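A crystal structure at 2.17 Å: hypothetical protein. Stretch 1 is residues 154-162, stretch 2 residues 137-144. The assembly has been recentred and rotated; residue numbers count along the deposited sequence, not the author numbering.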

ATOM      1  N   VAL B 154       2.114  28.420  22.181  1.00 38.50           N
ATOM      2  CA  VAL B 154       2.957  27.770  21.179  1.00 37.14           C
ATOM      3  C   VAL B 154       2.115  27.525  19.938  1.00 36.78           C
ATOM      4  O   VAL B 154       1.045  26.996  20.034  1.00 35.68           O
ATOM      5  CB  VAL B 154       3.457  26.431  21.720  1.00 36.30           C
ATOM      6  CG1 VAL B 154       4.408  25.821  20.772  1.00 38.87           C
ATOM      7  CG2 VAL B 154       4.097  26.633  23.062  1.00 37.37           C
ATOM      8  N   GLY B 155       2.593  27.921  18.769  1.00 38.57           N
ATOM      9  CA  GLY B 155       1.754  27.894  17.573  1.00 38.99           C
ATOM     10  C   GLY B 155       2.492  27.648  16.259  1.00 39.30           C
ATOM     11  O   GLY B 155       3.670  27.953  16.103  1.00 38.45           O
ATOM     12  N   ILE B 156       1.778  27.064  15.314  1.00 39.21           N
ATOM     13  CA  ILE B 156       2.269  26.913  13.959  1.00 38.93           C
ATOM     14  C   ILE B 156       1.162  27.435  13.046  1.00 38.19           C
ATOM     15  O   ILE B 156       0.021  26.936  13.080  1.00 37.37           O
ATOM     16  CB  ILE B 156       2.601  25.433  13.624  1.00 40.28           C
ATOM     17  CG1 ILE B 156       3.870  25.031  14.367  1.00 43.30           C
ATOM     18  CG2 ILE B 156       2.807  25.241  12.089  1.00 39.44           C
ATOM     19  CD1 ILE B 156       3.909  23.602  14.728  1.00 45.23           C
ATOM     20  N   TYR B 157       1.496  28.458  12.267  1.00 36.56           N
ATOM     21  CA  TYR B 157       0.507  29.178  11.496  1.00 35.88           C
ATOM     22  C   TYR B 157       0.846  29.156  10.027  1.00 34.97           C
ATOM     23  O   TYR B 157       2.015  29.128   9.635  1.00 33.27           O
ATOM     24  CB  TYR B 157       0.470  30.650  11.933  1.00 38.82           C
ATOM     25  CG  TYR B 157      -0.007  30.883  13.347  1.00 39.68           C
ATOM     26  CD1 TYR B 157      -1.317  31.277  13.584  1.00 41.81           C
ATOM     27  CD2 TYR B 157       0.851  30.713  14.440  1.00 40.40           C
ATOM     28  CE1 TYR B 157      -1.780  31.481  14.864  1.00 43.72           C
ATOM     29  CE2 TYR B 157       0.390  30.903  15.760  1.00 40.02           C
ATOM     30  CZ  TYR B 157      -0.921  31.291  15.959  1.00 42.28           C
ATOM     31  OH  TYR B 157      -1.419  31.535  17.245  1.00 45.25           O
ATOM     32  N   ASN B 158      -0.212  29.213   9.236  1.00 35.14           N
ATOM     33  CA  ASN B 158      -0.151  29.373   7.821  1.00 35.97           C
ATOM     34  C   ASN B 158       0.835  28.374   7.269  1.00 37.46           C
ATOM     35  O   ASN B 158       1.824  28.757   6.652  1.00 38.26           O
ATOM     36  CB  ASN B 158       0.220  30.824   7.462  1.00 36.54           C
ATOM     37  CG  ASN B 158       0.125  31.121   5.945  1.00 36.64           C
ATOM     38  OD1 ASN B 158      -0.489  30.371   5.199  1.00 33.11           O
ATOM     39  ND2 ASN B 158       0.727  32.233   5.510  1.00 32.91           N
ATOM     40  N   LEU B 159       0.590  27.091   7.523  1.00 37.91           N
ATOM     41  CA  LEU B 159       1.486  26.038   7.000  1.00 38.42           C
ATOM     42  C   LEU B 159       1.267  25.964   5.499  1.00 38.37           C
ATOM     43  O   LEU B 159       0.121  25.907   5.028  1.00 39.08           O
ATOM     44  CB  LEU B 159       1.245  24.675   7.687  1.00 38.68           C
ATOM     45  CG  LEU B 159       1.927  23.461   7.032  1.00 38.34           C
ATOM     46  CD1 LEU B 159       3.470  23.466   7.200  1.00 39.35           C
ATOM     47  CD2 LEU B 159       1.308  22.149   7.477  1.00 39.28           C
ATOM     48  N   GLU B 160       2.369  26.055   4.763  1.00 38.57           N
ATOM     49  CA  GLU B 160       2.370  26.030   3.320  1.00 37.82           C
ATOM     50  C   GLU B 160       3.347  24.940   2.866  1.00 37.55           C
ATOM     51  O   GLU B 160       4.305  24.597   3.572  1.00 35.75           O
ATOM     52  CB  GLU B 160       2.811  27.372   2.757  1.00 38.43           C
ATOM     53  CG  GLU B 160       1.847  28.535   2.931  1.00 38.40           C
ATOM     54  CD  GLU B 160       2.359  29.834   2.264  1.00 39.63           C
ATOM     55  OE1 GLU B 160       1.988  30.064   1.093  1.00 44.18           O
ATOM     56  OE2 GLU B 160       3.142  30.604   2.890  1.00 43.82           O
ATOM     57  N   TYR B 161       3.085  24.366   1.703  1.00 36.37           N
ATOM     58  CA  TYR B 161       3.943  23.321   1.227  1.00 39.00           C
ATOM     59  C   TYR B 161       3.890  23.230  -0.298  1.00 38.32           C
ATOM     60  O   TYR B 161       2.989  23.801  -0.960  1.00 37.54           O
ATOM     61  CB  TYR B 161       3.561  21.973   1.884  1.00 40.67           C
ATOM     62  CG  TYR B 161       2.074  21.794   2.015  1.00 41.22           C
ATOM     63  CD1 TYR B 161       1.299  21.323   0.955  1.00 41.22           C
ATOM     64  CD2 TYR B 161       1.445  22.115   3.196  1.00 43.29           C
ATOM     65  CE1 TYR B 161      -0.074  21.178   1.092  1.00 41.96           C
ATOM     66  CE2 TYR B 161       0.081  21.975   3.347  1.00 45.71           C
ATOM     67  CZ  TYR B 161      -0.676  21.502   2.300  1.00 44.21           C
ATOM     68  OH  TYR B 161      -2.038  21.397   2.516  1.00 46.20           O
ATOM     69  N   GLU B 162       4.868  22.544  -0.858  1.00 37.23           N
ATOM     70  CA  GLU B 162       4.792  22.221  -2.257  1.00 39.33           C
ATOM     71  C   GLU B 162       5.549  20.935  -2.526  1.00 38.84           C
ATOM     72  O   GLU B 162       6.399  20.528  -1.731  1.00 37.56           O
ATOM     73  CB  GLU B 162       5.256  23.396  -3.131  1.00 39.61           C
ATOM     74  CG  GLU B 162       6.718  23.758  -3.047  1.00 42.81           C
ATOM     75  CD  GLU B 162       7.037  25.032  -3.838  1.00 42.88           C
ATOM     76  OE1 GLU B 162       7.899  24.992  -4.738  1.00 44.24           O
ATOM     77  OE2 GLU B 162       6.406  26.079  -3.566  1.00 49.29           O
TER
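Stretch 2, residues 137-144: NLSDQNWC

Stretch 2 runs antiparallel to stretch 1, first as a turn, then as the start of a strand. Asn137 lies out of reach. Its OD1 accepts a hydrogen bond from Ser139 N at 2.8 Å, next to the start of the turn. Leu138 points toward stretch 1. Its CB lies 3.7 Å from Leu159 CD2, and its CD2 lies 3.9 Å from Ile156 CG2. A type I turn runs from Leu138 to Gln141, closed by Gln141 N to Leu138 O at 2.9 Å. Ser139 and Asp140 make no contact with stretch 1.

Gln141, at positive phi, makes two hydrogen bonds to stretch 1. Its O accepts Leu159 N at 2.8 Å. Its OE1 accepts Tyr161 OH at 2.6 Å, at the edge of the tyrosine ring. Asn142 is sideways at CB, but its end comes nearer, and OD1 accepts Asn158 N at 2.9 Å. This bond meets the backbone where stretch 1 turns its corner.

The strand begins at Trp143, which pairs with Ile156. Trp143 N donates to Ile156 O at 2.8 Å, and Ile156 N donates to Trp143 O at 2.6 Å. Both side chains share one face, with Ile156 CD1 3.6 Å from Trp143 CE3. Val154 CG1 lies 4.1 Å from Trp143 CZ3. Cys144 faces Gly155 in a non-hydrogen-bonded pair, CA to CA 4.0 Å.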

ATOM      1  N   ASN B 137      -1.792  18.190  14.835  1.00 40.23           N
ATOM      2  CA  ASN B 137      -2.622  18.103  13.642  1.00 40.65           C
ATOM      3  C   ASN B 137      -2.392  19.291  12.752  1.00 39.26           C
ATOM      4  O   ASN B 137      -2.676  20.412  13.142  1.00 39.55           O
ATOM      5  CB  ASN B 137      -4.106  18.046  13.991  1.00 40.74           C
ATOM      6  CG  ASN B 137      -4.986  18.057  12.747  1.00 44.52           C
ATOM      7  OD1 ASN B 137      -4.486  17.827  11.630  1.00 49.06           O
ATOM      8  ND2 ASN B 137      -6.308  18.301  12.924  1.00 41.66           N
ATOM      9  N   LEU B 138      -1.882  19.038  11.556  1.00 37.83           N
ATOM     10  CA  LEU B 138      -1.633  20.124  10.624  1.00 38.35           C
ATOM     11  C   LEU B 138      -2.386  19.889   9.321  1.00 36.32           C
ATOM     12  O   LEU B 138      -2.135  20.563   8.339  1.00 36.66           O
ATOM     13  CB  LEU B 138      -0.125  20.350  10.407  1.00 36.75           C
ATOM     14  CG  LEU B 138       0.646  20.913  11.606  1.00 39.88           C
ATOM     15  CD1 LEU B 138       2.167  20.931  11.385  1.00 38.09           C
ATOM     16  CD2 LEU B 138       0.224  22.307  11.948  1.00 40.74           C
ATOM     17  N   SER B 139      -3.343  18.974   9.324  1.00 35.50           N
ATOM     18  CA  SER B 139      -4.156  18.807   8.150  1.00 35.95           C
ATOM     19  C   SER B 139      -4.908  20.092   7.822  1.00 36.49           C
ATOM     20  O   SER B 139      -5.186  20.339   6.653  1.00 37.07           O
ATOM     21  CB  SER B 139      -5.129  17.619   8.265  1.00 34.68           C
ATOM     22  OG  SER B 139      -6.203  17.896   9.128  1.00 35.88           O
ATOM     23  N   ASP B 140      -5.219  20.918   8.823  1.00 36.78           N
ATOM     24  CA  ASP B 140      -5.864  22.221   8.573  1.00 38.27           C
ATOM     25  C   ASP B 140      -4.858  23.412   8.517  1.00 39.19           C
ATOM     26  O   ASP B 140      -5.262  24.590   8.488  1.00 36.52           O
ATOM     27  CB  ASP B 140      -6.935  22.487   9.631  1.00 39.17           C
ATOM     28  CG  ASP B 140      -6.409  22.321  11.034  1.00 44.37           C
ATOM     29  OD1 ASP B 140      -5.147  22.347  11.245  1.00 45.95           O
ATOM     30  OD2 ASP B 140      -7.268  22.116  11.933  1.00 51.11           O
ATOM     31  N   GLN B 141      -3.561  23.070   8.544  1.00 39.43           N
ATOM     32  CA  GLN B 141      -2.450  23.964   8.237  1.00 39.47           C
ATOM     33  C   GLN B 141      -2.050  24.857   9.400  1.00 40.31           C
ATOM     34  O   GLN B 141      -1.199  25.737   9.248  1.00 39.76           O
ATOM     35  CB  GLN B 141      -2.752  24.803   6.991  1.00 39.52           C
ATOM     36  CG  GLN B 141      -2.491  24.091   5.663  1.00 43.84           C
ATOM     37  CD  GLN B 141      -3.624  23.193   5.188  1.00 50.04           C
ATOM     38  OE1 GLN B 141      -3.376  22.086   4.675  1.00 57.54           O
ATOM     39  NE2 GLN B 141      -4.864  23.657   5.326  1.00 49.47           N
ATOM     40  N   ASN B 142      -2.659  24.633  10.571  1.00 40.01           N
ATOM     41  CA  ASN B 142      -2.538  25.569  11.704  1.00 38.58           C
ATOM     42  C   ASN B 142      -2.654  24.746  12.998  1.00 38.35           C
ATOM     43  O   ASN B 142      -3.443  23.806  13.089  1.00 37.94           O
ATOM     44  CB  ASN B 142      -3.634  26.665  11.690  1.00 36.86           C
ATOM     45  CG  ASN B 142      -3.508  27.651  10.524  1.00 37.47           C
ATOM     46  OD1 ASN B 142      -2.735  28.638  10.584  1.00 34.50           O
ATOM     47  ND2 ASN B 142      -4.299  27.425   9.478  1.00 29.74           N
ATOM     48  N   TRP B 143      -1.904  25.136  14.010  1.00 38.21           N
ATOM     49  CA  TRP B 143      -1.961  24.420  15.269  1.00 37.93           C
ATOM     50  C   TRP B 143      -1.397  25.268  16.363  1.00 36.22           C
ATOM     51  O   TRP B 143      -0.418  25.954  16.162  1.00 34.37           O
ATOM     52  CB  TRP B 143      -1.193  23.107  15.156  1.00 37.27           C
ATOM     53  CG  TRP B 143      -0.941  22.445  16.450  1.00 36.70           C
ATOM     54  CD1 TRP B 143      -1.720  21.505  17.058  1.00 35.33           C
ATOM     55  CD2 TRP B 143       0.185  22.663  17.325  1.00 33.19           C
ATOM     56  NE1 TRP B 143      -1.160  21.136  18.249  1.00 36.35           N
ATOM     57  CE2 TRP B 143       0.010  21.822  18.438  1.00 34.23           C
ATOM     58  CE3 TRP B 143       1.309  23.475  17.262  1.00 34.33           C
ATOM     59  CZ2 TRP B 143       0.915  21.770  19.483  1.00 36.05           C
ATOM     60  CZ3 TRP B 143       2.209  23.447  18.324  1.00 38.12           C
ATOM     61  CH2 TRP B 143       2.004  22.598  19.422  1.00 35.68           C
ATOM     62  N   CYS B 144      -2.035  25.212  17.530  1.00 36.41           N
ATOM     63  CA  CYS B 144      -1.473  25.813  18.716  1.00 36.43           C
ATOM     64  C   CYS B 144      -1.781  25.016  19.974  1.00 35.55           C
ATOM     65  O   CYS B 144      -2.659  24.165  19.989  1.00 35.70           O
ATOM     66  CB  CYS B 144      -1.942  27.256  18.873  1.00 35.40           C
ATOM     67  SG  CYS B 144      -3.695  27.415  19.142  1.00 37.69           S
TER